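Local coordinates for centrosomal protein 120 (Oreochromis niloticus, PDB 6EWH) that probably acts at the centrosome in centriole function and cilium formation, and is represented here by its second C2 domain, C2B, at residues L33-A38 with L110-C115; T41-L46 with F149-P154; F61-L66 with D70-P75; S95-L100 with T136-K141. The protein carries 1 engineered substitution. All coordinates share one frame; numbering follows the deposited sequence. Where two conformers were deposited one is given.

Interaction 1 (L33-A38 with L110-C115); sequences LSVTVA and LQIHLC
V35 meets L110 and I112 in the interior of a C2-type beta-sandwich. Its strand, 29-41, belongs to the mixed sheet. The other two residues sit on strand 110-116 of the four-stranded antiparallel sheet. The contact joins the two layers face to face. The CA atoms of V35 and L110 are 9.6 Å apart, a spacing that side chains fill and backbone bonds cannot span.

The interactions between the segments are apolar. V35 has CG1 anti to its backbone N (chi1 178°), and both of its methyls face the opposite sheet. L110 has CG opposite its own N (chi1 -175°) and extends CD2 toward the valine. The two side chains reach each other tip to tip. CD2 of L110 sits close to both methyls of V35: 3.7 Å from CG2 and 4.0 Å from CG1.

Backbone hydrogen bonding runs within each layer instead. V35 pairs with A89, while S34 and T36 pair with T177 and A175 on the other side of the strand. Other side chains fill in around the contact: Y64 lies against V35, V174 touches both V35 and I112, and V126 borders L110 and I112. H113 alternates to the other face of its strand from L110 and I112, where its ND1 is hydrogen-bonded to S120 OG. I112 makes a looser contact through the end of its side chain, with V35 CG1 4.2 Å from I112 CD1.

Interaction 2 (T41-L46 with F149-P154); sequences TKLEQL and FILQPP
The carbonyl oxygen of L43 accepts the backbone N-H of L46, with L46 N to L43 O at 2.9 Å. This bond closes the short 3-10 turn 43-46. A second bond, from Q45 N to K42 O, is weak. The turn brings both L43 and L46 to L151, on the chain leaving strand 143-150.

The contact between the segments is made of aliphatic carbons. Both turn leucines have CG anti to the carbonyl carbon (chi1 -59° in L43, -60° in L46). Neither CB is aimed straight at the partner, so the methyl ends do the touching. L43 CD2 lies 3.5 Å from L151 CD1, a tight methyl-methyl contact. L46 forks over two residues. Its CD1 branch rests on L151, 4.0 Å from L151 CB. Its CD2 branch lies against the P153 ring, 4.0 Å from both P153 CB and P153 CD. L46 crosses L151 and P153 at about a right angle.

Bonds to other parts of the chain fix both segments. L151 is paired through its backbone with P170, and Q152 with S123. The amide of Q45 reaches L168 O through NE2, and I150 O accepts from T124 OG1. L79 also packs on L43. The three buried leucines, with P153 at the margin, join the turn after strand 29-41 to the chain leaving strand 143-150. This is an arrangement of a C2-type beta-sandwich in which connecting segments pack together at one end of the sandwich.

Interaction 3 (F61-L66 with D70-P75); sequences FFYYSL and DITSEP
Y64 and I71 form the antiparallel hydrogen-bonded pair of a beta hairpin. Strands 61-66 and 70-72 run at 158° to each other, at the edge of the four-stranded sheet of the C2 sandwich. Y64 N bonds to I71 O at 3.0 Å, and I71 N to Y64 O at 2.9 Å. Y63 with T72 and S65 with D70 are the flanking non-hydrogen-bonded pairs. Beyond T72 the strand ends, but S73 prolongs the pairing. S73 N donates to F62 O at 2.8 Å. In return F62 N donates to a side chain, S73 OG, at 2.8 Å and nearly straight (167°).

Y64 and I71 point to the sandwich interior. I71 CG2 lies over one face of the Y64 ring, 4.1 Å from its centroid, a CH-pi contact. At its other end, I71 CD1 meets L66 CB at 3.6 Å. The buried ring of Y64 also packs on L110 and on A89 of strand 87-95.

The face with Y63, S65, D70 and T72 is more polar. Y63 has CG anti to its backbone N (chi1 162°), which carries the ring along the partner strand to D70. Y63 OH donates to D70 OD1 at 2.6 Å, from above the carboxylate plane. The same oxygen accepts a hydrogen bond from a water, 2.7 Å from D70 OD1, that also hydrogen-bonds S65 OG.

Interaction 4 (S95-L100 with T136-K141); sequences SSKQIL and TDLDNK
K97 reaches D139 by a bend at chi3 (-47°), which turns NZ toward the acid. D139 has CG anti to its carbonyl carbon (chi1 -66°), and the two side chains cross at about a right angle. The ammonium is shared between the two oxygens, with K97 NZ 3.1 Å from D139 OD2 and 3.2 Å from D139 OD1. Both hydrogen bonds are weak, though the pair is a salt bridge. D139 OD1 has its stronger partner in R180 of strand 171-180, a salt bridge to R180 NH2.

The aliphatic part of the lysine lies alongside L138, the two side chains running in opposite directions. K97 CD is 3.9 Å from L138 CB. L138 is buried and also touches L178.

The contact ties the start of helix 97-105 to the loop before strand 143-150, at one end of the C2 sandwich. S96 is the N-cap of that helix. Its OG accepts from I99 N at 3.2 Å, which fixes the first turn that carries K97. The loop is held from within. N140 ND2 donates to D137 OD1 at 2.9 Å, on the syn side of the carboxylate. D137 O takes two backbone donors, N140 N and K141 N.

Interaction 1 is the sandwich core, and interaction 2 is a buried patch toward one end. Both are apolar, and they touch: L114 CD2 packs on L46 CD1 at 3.8 Å. Interaction 3 shares the four-stranded sheet with interaction 1, since strands 60-66 and 110-116 are neighbours in it. H113 and C115 probably bond through their backbones to Y63 and F61. Interaction 3 is half core and half surface, so it mixes CH-pi packing with polar bonds and a water. Interaction 4 is the most peripheral and combines a weakly hydrogen-bonded salt bridge with packing on a buried leucine. Its centre is about 34 Å from that of interaction 2, on the opposite side of the chain's centre.

Interaction 1 (L33-A38 with L110-C115)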
loop_
_atom_site.group_PDB
_atom_site.type_symbol
_atom_site.label_atom_id
_atom_site.label_comp_id
_atom_site.label_asym_id
_atom_site.label_seq_id
_atom_site.Cartn_x
_atom_site.Cartn_y
_atom_site.Cartn_z
ATOM N N LEU A 33 -9.904 6.529 -0.682
ATOM C CA LEU A 33 -9.169 5.290 -0.444
ATOM C C LEU A 33 -7.705 5.667 -0.234
ATOM O O LEU A 33 -7.111 6.343 -1.084
ATOM C CB LEU A 33 -9.315 4.384 -1.657
ATOM C CG LEU A 33 -8.504 3.092 -1.602
ATOM C CD1 LEU A 33 -8.990 2.178 -0.468
ATOM C CD2 LEU A 33 -8.633 2.365 -2.939
ATOM N N SER A 34 -7.124 5.252 0.895
ATOM C CA SER A 34 -5.791 5.710 1.249
ATOM C C SER A 34 -4.910 4.555 1.692
ATOM O O SER A 34 -5.377 3.543 2.231
ATOM C CB SER A 34 -5.805 6.764 2.366
ATOM O OG SER A 34 -6.326 6.227 3.559
ATOM N N VAL A 35 -3.615 4.726 1.442
ATOM C CA VAL A 35 -2.579 3.776 1.843
ATOM C C VAL A 35 -1.535 4.557 2.626
ATOM O O VAL A 35 -1.042 5.587 2.150
ATOM C CB VAL A 35 -1.918 3.129 0.619
ATOM C CG1 VAL A 35 -0.803 2.162 1.065
ATOM C CG2 VAL A 35 -2.948 2.399 -0.221
ATOM N N THR A 36 -1.195 4.076 3.819
ATOM C CA THR A 36 -0.182 4.720 4.651
ATOM C C THR A 36 0.919 3.712 4.934
ATOM O O THR A 36 0.650 2.607 5.427
ATOM C CB THR A 36 -0.768 5.219 5.972
ATOM O OG1 THR A 36 -1.838 6.120 5.718
ATOM C CG2 THR A 36 0.326 5.919 6.800
ATOM N N VAL A 37 2.147 4.085 4.607
ATOM C CA VAL A 37 3.325 3.324 5.012
ATOM C C VAL A 37 3.871 3.970 6.279
ATOM O O VAL A 37 4.267 5.143 6.281
ATOM C CB VAL A 37 4.371 3.218 3.889
ATOM C CG1 VAL A 37 3.780 2.460 2.698
ATOM C CG2 VAL A 37 4.907 4.592 3.449
ATOM N N ALA A 38 3.843 3.218 7.376
ATOM C CA ALA A 38 4.036 3.779 8.712
ATOM C C ALA A 38 5.423 3.566 9.311
ATOM O O ALA A 38 5.933 4.465 9.996
ATOM C CB ALA A 38 2.967 3.232 9.665
ATOM N N LEU A 110 -2.891 -5.126 -3.340
ATOM C CA LEU A 110 -1.901 -4.091 -3.563
ATOM C C LEU A 110 -0.522 -4.695 -3.322
ATOM O O LEU A 110 -0.314 -5.401 -2.335
ATOM C CB LEU A 110 -2.177 -2.975 -2.560
ATOM C CG LEU A 110 -1.398 -1.674 -2.573
ATOM C CD1 LEU A 110 -1.794 -0.877 -3.785
ATOM C CD2 LEU A 110 -1.736 -0.920 -1.305
ATOM N N GLN A 111 0.413 -4.445 -4.237
ATOM C CA GLN A 111 1.784 -4.920 -4.087
ATOM C C GLN A 111 2.686 -3.728 -3.802
ATOM O O GLN A 111 2.930 -2.888 -4.672
ATOM C CB GLN A 111 2.252 -5.711 -5.305
ATOM C CG GLN A 111 1.802 -7.164 -5.276
ATOM C CD GLN A 111 2.324 -7.964 -6.454
ATOM O OE1 GLN A 111 2.419 -7.455 -7.572
ATOM N NE2 GLN A 111 2.666 -9.223 -6.208
ATOM N N ILE A 112 3.184 -3.653 -2.574
ATOM C CA ILE A 112 4.053 -2.546 -2.173
ATOM C C ILE A 112 5.490 -3.034 -2.237
ATOM O O ILE A 112 5.836 -4.040 -1.609
ATOM C CB ILE A 112 3.700 -2.028 -0.776
ATOM C CG1 ILE A 112 2.250 -1.527 -0.757
ATOM C CG2 ILE A 112 4.693 -0.940 -0.363
ATOM C CD1 ILE A 112 1.768 -1.150 0.625
ATOM N N HIS A 113 6.324 -2.322 -2.988
ATOM C CA HIS A 113 7.706 -2.712 -3.230
ATOM C C HIS A 113 8.640 -1.793 -2.466
ATOM O O HIS A 113 8.459 -0.571 -2.466
ATOM C CB HIS A 113 8.041 -2.579 -4.717
ATOM C CG HIS A 113 7.392 -3.615 -5.576
ATOM N ND1 HIS A 113 8.091 -4.674 -6.116
ATOM C CD2 HIS A 113 6.107 -3.767 -5.977
ATOM C CE1 HIS A 113 7.264 -5.428 -6.819
ATOM N NE2 HIS A 113 6.055 -4.903 -6.747
ATOM N N LEU A 114 9.657 -2.375 -1.845
ATOM C CA LEU A 114 10.813 -1.610 -1.406
ATOM C C LEU A 114 11.787 -1.547 -2.574
ATOM O O LEU A 114 12.161 -2.588 -3.130
ATOM C CB LEU A 114 11.491 -2.271 -0.208
ATOM C CG LEU A 114 12.848 -1.665 0.162
ATOM C CD1 LEU A 114 12.680 -0.235 0.675
ATOM C CD2 LEU A 114 13.611 -2.538 1.191
ATOM N N CYS A 115 12.174 -0.336 -2.968
ATOM C CA CYS A 115 12.974 -0.143 -4.167
ATOM C C CYS A 115 14.266 0.591 -3.855
ATOM O O CYS A 115 14.356 1.351 -2.889
ATOM C CB CYS A 115 12.219 0.684 -5.195
ATOM S SG CYS A 115 10.748 -0.143 -5.761
#

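Interaction 2 (T41-L46 with F149-P154)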
loop_
_atom_site.group_PDB
_atom_site.type_symbol
_atom_site.label_atom_id
_atom_site.label_comp_id
_atom_site.label_asym_id
_atom_site.label_seq_id
_atom_site.Cartn_x
_atom_site.Cartn_y
_atom_site.Cartn_z
ATOM N N THR A 41 11.030 -2.560 9.689
ATOM C CA THR A 41 12.186 -3.077 10.401
ATOM C C THR A 41 12.743 -4.288 9.671
ATOM O O THR A 41 12.111 -4.878 8.792
ATOM C CB THR A 41 11.924 -3.345 11.894
ATOM O OG1 THR A 41 13.172 -3.602 12.556
ATOM C CG2 THR A 41 11.021 -4.539 12.080
ATOM N N LYS A 42 14.000 -4.590 10.001
ATOM C CA LYS A 42 14.754 -5.720 9.430
ATOM C C LYS A 42 14.906 -5.643 7.910
ATOM O O LYS A 42 15.089 -6.669 7.245
ATOM C CB LYS A 42 14.190 -7.081 9.857
ATOM C CG LYS A 42 14.122 -7.278 11.360
ATOM C CD LYS A 42 15.514 -7.239 11.988
ATOM C CE LYS A 42 15.441 -7.415 13.497
ATOM N NZ LYS A 42 16.773 -7.301 14.139
ATOM N N LEU A 43 14.858 -4.431 7.343
ATOM C CA LEU A 43 14.977 -4.307 5.892
ATOM C C LEU A 43 16.345 -4.728 5.372
ATOM O O LEU A 43 16.463 -5.084 4.192
ATOM C CB LEU A 43 14.671 -2.872 5.450
ATOM C CG LEU A 43 13.286 -2.340 5.800
ATOM C CD1 LEU A 43 13.133 -0.956 5.168
ATOM C CD2 LEU A 43 12.164 -3.284 5.333
ATOM N N GLU A 44 17.375 -4.698 6.223
ATOM C CA GLU A 44 18.721 -5.011 5.759
ATOM C C GLU A 44 18.835 -6.439 5.251
ATOM O O GLU A 44 19.739 -6.734 4.458
ATOM C CB GLU A 44 19.751 -4.745 6.862
ATOM C CG GLU A 44 19.717 -5.753 8.001
ATOM C CD GLU A 44 18.686 -5.422 9.070
ATOM O OE1 GLU A 44 17.911 -4.463 8.889
ATOM O OE2 GLU A 44 18.660 -6.121 10.106
ATOM N N GLN A 45 17.922 -7.326 5.655
ATOM C CA GLN A 45 17.935 -8.689 5.134
ATOM C C GLN A 45 17.703 -8.735 3.633
ATOM O O GLN A 45 18.029 -9.743 2.999
ATOM C CB GLN A 45 16.849 -9.531 5.793
ATOM C CG GLN A 45 16.999 -9.722 7.269
ATOM C CD GLN A 45 15.908 -10.602 7.819
ATOM O OE1 GLN A 45 15.205 -11.277 7.065
ATOM N NE2 GLN A 45 15.753 -10.601 9.137
ATOM N N LEU A 46 17.120 -7.685 3.056
ATOM C CA LEU A 46 16.817 -7.635 1.633
ATOM C C LEU A 46 17.982 -7.140 0.785
ATOM O O LEU A 46 17.856 -7.082 -0.446
ATOM C CB LEU A 46 15.599 -6.738 1.403
ATOM C CG LEU A 46 14.338 -7.224 2.119
ATOM C CD1 LEU A 46 13.217 -6.198 1.960
ATOM C CD2 LEU A 46 13.891 -8.582 1.596
ATOM N N PHE A 149 3.195 -6.148 7.594
ATOM C CA PHE A 149 3.264 -7.033 6.446
ATOM C C PHE A 149 4.710 -7.429 6.175
ATOM O O PHE A 149 5.628 -6.622 6.345
ATOM C CB PHE A 149 2.665 -6.310 5.239
ATOM C CG PHE A 149 1.180 -6.082 5.352
ATOM C CD1 PHE A 149 0.288 -7.064 4.955
ATOM C CD2 PHE A 149 0.672 -4.896 5.869
ATOM C CE1 PHE A 149 -1.085 -6.867 5.053
ATOM C CE2 PHE A 149 -0.705 -4.694 5.975
ATOM C CZ PHE A 149 -1.581 -5.677 5.570
ATOM N N ILE A 150 4.923 -8.691 5.784
ATOM C CA ILE A 150 6.266 -9.202 5.539
ATOM C C ILE A 150 6.675 -8.940 4.096
ATOM O O ILE A 150 5.950 -9.291 3.158
ATOM C CB ILE A 150 6.344 -10.701 5.859
ATOM C CG1 ILE A 150 5.809 -10.953 7.260
ATOM C CG2 ILE A 150 7.777 -11.189 5.695
ATOM C CD1 ILE A 150 6.644 -10.332 8.339
ATOM N N LEU A 151 7.855 -8.351 3.913
ATOM C CA LEU A 151 8.415 -8.131 2.588
ATOM C C LEU A 151 9.171 -9.379 2.140
ATOM O O LEU A 151 10.003 -9.907 2.884
ATOM C CB LEU A 151 9.348 -6.921 2.590
ATOM C CG LEU A 151 8.625 -5.568 2.699
ATOM C CD1 LEU A 151 9.605 -4.487 3.199
ATOM C CD2 LEU A 151 8.018 -5.162 1.366
ATOM N N GLN A 152 8.885 -9.836 0.921
ATOM C CA GLN A 152 9.512 -11.026 0.356
ATOM C C GLN A 152 10.449 -10.624 -0.767
ATOM O O GLN A 152 10.029 -9.906 -1.685
ATOM C CB GLN A 152 8.437 -11.980 -0.204
ATOM C CG GLN A 152 7.503 -12.563 0.843
ATOM C CD GLN A 152 8.206 -13.529 1.772
ATOM O OE1 GLN A 152 9.320 -13.964 1.497
ATOM N NE2 GLN A 152 7.560 -13.868 2.880
ATOM N N PRO A 153 11.690 -11.104 -0.765
ATOM C CA PRO A 153 12.603 -10.830 -1.882
ATOM C C PRO A 153 12.184 -11.610 -3.115
ATOM O O PRO A 153 11.520 -12.654 -3.013
ATOM C CB PRO A 153 13.950 -11.338 -1.354
ATOM C CG PRO A 153 13.576 -12.438 -0.416
ATOM C CD PRO A 153 12.306 -11.970 0.256
ATOM N N PRO A 154 12.573 -11.152 -4.306
ATOM C CA PRO A 154 12.155 -11.832 -5.538
ATOM C C PRO A 154 12.925 -13.114 -5.840
ATOM O O PRO A 154 12.596 -13.800 -6.813
ATOM C CB PRO A 154 12.416 -10.764 -6.610
ATOM C CG PRO A 154 13.568 -9.982 -6.074
ATOM C CD PRO A 154 13.404 -9.963 -4.572
#

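Interaction 3 (F61-L66 with D70-P75)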
loop_
_atom_site.group_PDB
_atom_site.type_symbol
_atom_site.label_atom_id
_atom_site.label_comp_id
_atom_site.label_asym_id
_atom_site.label_seq_id
_atom_site.Cartn_x
_atom_site.Cartn_y
_atom_site.Cartn_z
ATOM N N PHE A 61 13.018 3.691 -1.324
ATOM C CA PHE A 61 11.681 4.261 -1.288
ATOM C C PHE A 61 10.692 3.135 -1.545
ATOM O O PHE A 61 11.065 2.042 -1.982
ATOM C CB PHE A 61 11.507 5.374 -2.334
ATOM C CG PHE A 61 11.712 4.909 -3.753
ATOM C CD1 PHE A 61 12.987 4.863 -4.300
ATOM C CD2 PHE A 61 10.631 4.511 -4.528
ATOM C CE1 PHE A 61 13.185 4.421 -5.605
ATOM C CE2 PHE A 61 10.820 4.067 -5.834
ATOM C CZ PHE A 61 12.099 4.020 -6.367
ATOM N N PHE A 62 9.428 3.407 -1.259
ATOM C CA PHE A 62 8.369 2.445 -1.542
ATOM C C PHE A 62 7.602 2.834 -2.794
ATOM O O PHE A 62 7.379 4.019 -3.069
ATOM C CB PHE A 62 7.420 2.294 -0.348
ATOM C CG PHE A 62 8.127 1.839 0.893
ATOM C CD1 PHE A 62 8.475 0.506 1.058
ATOM C CD2 PHE A 62 8.493 2.757 1.866
ATOM C CE1 PHE A 62 9.165 0.092 2.191
ATOM C CE2 PHE A 62 9.178 2.352 2.998
ATOM C CZ PHE A 62 9.514 1.018 3.164
ATOM N N TYR A 63 7.201 1.815 -3.557
ATOM C CA TYR A 63 6.400 2.002 -4.754
ATOM C C TYR A 63 5.171 1.113 -4.685
ATOM O O TYR A 63 5.258 -0.052 -4.279
ATOM C CB TYR A 63 7.185 1.641 -6.036
ATOM C CG TYR A 63 6.252 1.406 -7.197
ATOM C CD1 TYR A 63 5.725 2.480 -7.907
ATOM C CD2 TYR A 63 5.846 0.117 -7.550
ATOM C CE1 TYR A 63 4.838 2.291 -8.944
ATOM C CE2 TYR A 63 4.944 -0.078 -8.591
ATOM C CZ TYR A 63 4.453 1.013 -9.283
ATOM O OH TYR A 63 3.571 0.841 -10.324
ATOM N N TYR A 64 4.032 1.644 -5.123
ATOM C CA TYR A 64 2.876 0.802 -5.379
ATOM C C TYR A 64 1.966 1.482 -6.380
ATOM O O TYR A 64 2.030 2.697 -6.585
ATOM C CB TYR A 64 2.108 0.448 -4.106
ATOM C CG TYR A 64 1.711 1.626 -3.253
ATOM C CD1 TYR A 64 2.572 2.105 -2.279
ATOM C CD2 TYR A 64 0.463 2.229 -3.394
ATOM C CE1 TYR A 64 2.207 3.188 -1.474
ATOM C CE2 TYR A 64 0.093 3.281 -2.597
ATOM C CZ TYR A 64 0.956 3.761 -1.642
ATOM O OH TYR A 64 0.596 4.826 -0.851
ATOM N N SER A 65 1.121 0.670 -7.007
ATOM C CA SER A 65 0.098 1.145 -7.921
ATOM C C SER A 65 -1.241 1.105 -7.194
ATOM O O SER A 65 -1.675 0.037 -6.753
ATOM C CB SER A 65 0.060 0.237 -9.150
ATOM O OG SER A 65 -0.910 0.689 -10.068
ATOM N N LEU A 66 -1.885 2.264 -7.059
ATOM C CA LEU A 66 -3.175 2.370 -6.384
ATOM C C LEU A 66 -4.205 2.772 -7.430
ATOM O O LEU A 66 -4.187 3.905 -7.920
ATOM C CB LEU A 66 -3.115 3.382 -5.237
ATOM C CG LEU A 66 -4.417 3.580 -4.441
ATOM C CD1 LEU A 66 -4.848 2.313 -3.739
ATOM C CD2 LEU A 66 -4.249 4.693 -3.436
ATOM N N ASP A 70 0.635 5.376 -10.207
ATOM C CA ASP A 70 1.963 5.024 -9.711
ATOM C C ASP A 70 2.320 5.954 -8.560
ATOM O O ASP A 70 2.296 7.179 -8.717
ATOM C CB ASP A 70 3.012 5.144 -10.817
ATOM C CG ASP A 70 2.892 4.045 -11.862
ATOM O OD1 ASP A 70 2.474 2.921 -11.518
ATOM O OD2 ASP A 70 3.211 4.314 -13.038
ATOM N N ILE A 71 2.636 5.374 -7.406
ATOM C CA ILE A 71 2.926 6.131 -6.198
ATOM C C ILE A 71 4.310 5.745 -5.695
ATOM O O ILE A 71 4.629 4.561 -5.574
ATOM C CB ILE A 71 1.831 5.906 -5.139
ATOM C CG1 ILE A 71 0.512 6.503 -5.654
ATOM C CG2 ILE A 71 2.251 6.492 -3.787
ATOM C CD1 ILE A 71 -0.713 6.080 -4.898
ATOM N N THR A 72 5.132 6.750 -5.412
ATOM C CA THR A 72 6.424 6.540 -4.779
ATOM C C THR A 72 6.484 7.355 -3.499
ATOM O O THR A 72 5.971 8.478 -3.436
ATOM C CB THR A 72 7.608 6.933 -5.670
ATOM O OG1 THR A 72 7.546 8.331 -5.970
ATOM C CG2 THR A 72 7.607 6.128 -6.973
ATOM N N SER A 73 7.140 6.799 -2.493
ATOM C CA SER A 73 7.282 7.483 -1.219
ATOM C C SER A 73 8.587 8.276 -1.151
ATOM O O SER A 73 9.446 8.206 -2.035
ATOM C CB SER A 73 7.207 6.478 -0.072
ATOM O OG SER A 73 8.414 5.726 0.023
ATOM N N GLU A 74 8.731 9.023 -0.058
ATOM C CA GLU A 74 9.887 9.896 0.127
ATOM C C GLU A 74 11.149 9.066 0.321
ATOM O O GLU A 74 11.185 8.190 1.189
ATOM C CB GLU A 74 9.648 10.767 1.353
ATOM C CG GLU A 74 10.816 11.657 1.725
ATOM C CD GLU A 74 10.711 13.033 1.099
ATOM O OE1 GLU A 74 10.002 13.175 0.081
ATOM O OE2 GLU A 74 11.323 13.976 1.645
ATOM N N PRO A 75 12.202 9.313 -0.447
ATOM C CA PRO A 75 13.403 8.479 -0.332
ATOM C C PRO A 75 14.050 8.582 1.046
ATOM O O PRO A 75 13.986 9.620 1.709
ATOM C CB PRO A 75 14.321 9.046 -1.417
ATOM C CG PRO A 75 13.379 9.642 -2.420
ATOM C CD PRO A 75 12.245 10.204 -1.619
HETATM O O HOH W 1 0.087 1.888 -12.140
#

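Interaction 4 (S95-L100 with T136-K141)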
loop_
_atom_site.group_PDB
_atom_site.type_symbol
_atom_site.label_atom_id
_atom_site.label_comp_id
_atom_site.label_asym_id
_atom_site.label_seq_id
_atom_site.Cartn_x
_atom_site.Cartn_y
_atom_site.Cartn_z
ATOM N N SER A 95 -18.702 7.014 -6.342
ATOM C CA SER A 95 -19.311 5.690 -6.482
ATOM C C SER A 95 -20.522 5.612 -5.562
ATOM O O SER A 95 -21.024 6.631 -5.079
ATOM C CB SER A 95 -18.286 4.593 -6.154
ATOM O OG SER A 95 -18.746 3.301 -6.535
ATOM N N SER A 96 -21.016 4.397 -5.335
ATOM C CA SER A 96 -21.941 4.145 -4.245
ATOM C C SER A 96 -21.305 3.145 -3.294
ATOM O O SER A 96 -20.398 2.394 -3.670
ATOM C CB SER A 96 -23.289 3.611 -4.748
ATOM O OG SER A 96 -23.194 2.237 -5.093
ATOM N N LYS A 97 -21.795 3.150 -2.053
ATOM C CA LYS A 97 -21.310 2.220 -1.038
ATOM C C LYS A 97 -21.239 0.802 -1.581
ATOM O O LYS A 97 -20.188 0.150 -1.533
ATOM C CB LYS A 97 -22.257 2.248 0.161
ATOM C CG LYS A 97 -21.764 2.974 1.365
ATOM C CD LYS A 97 -22.450 2.443 2.617
ATOM C CE LYS A 97 -23.944 2.317 2.426
ATOM N NZ LYS A 97 -24.661 2.423 3.723
ATOM N N GLN A 98 -22.362 0.306 -2.099
ATOM C CA GLN A 98 -22.421 -1.091 -2.508
ATOM C C GLN A 98 -21.497 -1.369 -3.678
ATOM O O GLN A 98 -20.820 -2.403 -3.704
ATOM C CB GLN A 98 -23.849 -1.464 -2.886
ATOM C CG GLN A 98 -24.771 -1.587 -1.715
ATOM C CD GLN A 98 -26.207 -1.792 -2.138
ATOM O OE1 GLN A 98 -26.766 -0.982 -2.884
ATOM N NE2 GLN A 98 -26.816 -2.880 -1.674
ATOM N N ILE A 99 -21.486 -0.485 -4.674
ATOM C CA ILE A 99 -20.697 -0.741 -5.872
ATOM C C ILE A 99 -19.209 -0.667 -5.563
ATOM O O ILE A 99 -18.418 -1.498 -6.031
ATOM C CB ILE A 99 -21.129 0.199 -7.011
ATOM C CG1 ILE A 99 -22.512 -0.210 -7.519
ATOM C CG2 ILE A 99 -20.152 0.130 -8.162
ATOM C CD1 ILE A 99 -22.544 -1.608 -8.080
ATOM N N LEU A 100 -18.802 0.310 -4.749
ATOM C CA LEU A 100 -17.391 0.435 -4.416
ATOM C C LEU A 100 -16.922 -0.728 -3.552
ATOM O O LEU A 100 -15.829 -1.267 -3.764
ATOM C CB LEU A 100 -17.152 1.778 -3.723
ATOM C CG LEU A 100 -15.702 2.096 -3.356
ATOM C CD1 LEU A 100 -14.793 1.885 -4.560
ATOM C CD2 LEU A 100 -15.587 3.534 -2.840
ATOM N N THR A 136 -18.235 -1.950 6.555
ATOM C CA THR A 136 -19.626 -2.280 6.834
ATOM C C THR A 136 -20.402 -1.178 7.543
ATOM O O THR A 136 -21.572 -1.390 7.873
ATOM C CB THR A 136 -19.706 -3.558 7.676
ATOM O OG1 THR A 136 -18.920 -3.386 8.864
ATOM C CG2 THR A 136 -19.183 -4.758 6.889
ATOM N N ASP A 137 -19.800 -0.022 7.801
ATOM C CA ASP A 137 -20.510 1.087 8.438
ATOM C C ASP A 137 -20.013 2.411 7.865
ATOM O O ASP A 137 -19.707 3.360 8.590
ATOM C CB ASP A 137 -20.379 1.034 9.958
ATOM C CG ASP A 137 -21.329 1.995 10.657
ATOM O OD1 ASP A 137 -22.383 2.325 10.070
ATOM O OD2 ASP A 137 -21.007 2.438 11.779
ATOM N N LEU A 138 -19.935 2.480 6.533
ATOM C CA LEU A 138 -19.317 3.623 5.863
ATOM C C LEU A 138 -20.112 4.911 6.008
ATOM O O LEU A 138 -19.553 5.990 5.786
ATOM C CB LEU A 138 -19.115 3.313 4.379
ATOM C CG LEU A 138 -17.992 2.314 4.104
ATOM C CD1 LEU A 138 -18.084 1.856 2.657
ATOM C CD2 LEU A 138 -16.616 2.902 4.415
ATOM N N ASP A 139 -21.397 4.838 6.341
ATOM C CA ASP A 139 -22.116 6.085 6.571
ATOM C C ASP A 139 -21.632 6.784 7.830
ATOM O O ASP A 139 -21.810 8.002 7.959
ATOM C CB ASP A 139 -23.615 5.833 6.695
ATOM C CG ASP A 139 -24.244 5.343 5.407
ATOM O OD1 ASP A 139 -23.586 5.392 4.347
ATOM O OD2 ASP A 139 -25.415 4.921 5.466
ATOM N N ASN A 140 -21.031 6.042 8.754
ATOM C CA ASN A 140 -20.674 6.571 10.061
ATOM C C ASN A 140 -19.189 6.549 10.368
ATOM O O ASN A 140 -18.725 7.416 11.111
ATOM C CB ASN A 140 -21.426 5.821 11.171
ATOM C CG ASN A 140 -22.931 5.956 11.036
ATOM O OD1 ASN A 140 -23.481 7.047 11.191
ATOM N ND2 ASN A 140 -23.605 4.849 10.731
ATOM N N LYS A 141 -18.428 5.593 9.841
ATOM C CA LYS A 141 -17.026 5.538 10.221
ATOM C C LYS A 141 -16.164 5.042 9.074
ATOM O O LYS A 141 -16.624 4.308 8.191
ATOM C CB LYS A 141 -16.791 4.709 11.490
ATOM C CG LYS A 141 -17.342 3.305 11.465
ATOM C CD LYS A 141 -16.999 2.597 12.767
ATOM C CE LYS A 141 -17.559 1.189 12.811
ATOM N NZ LYS A 141 -17.139 0.477 14.050
#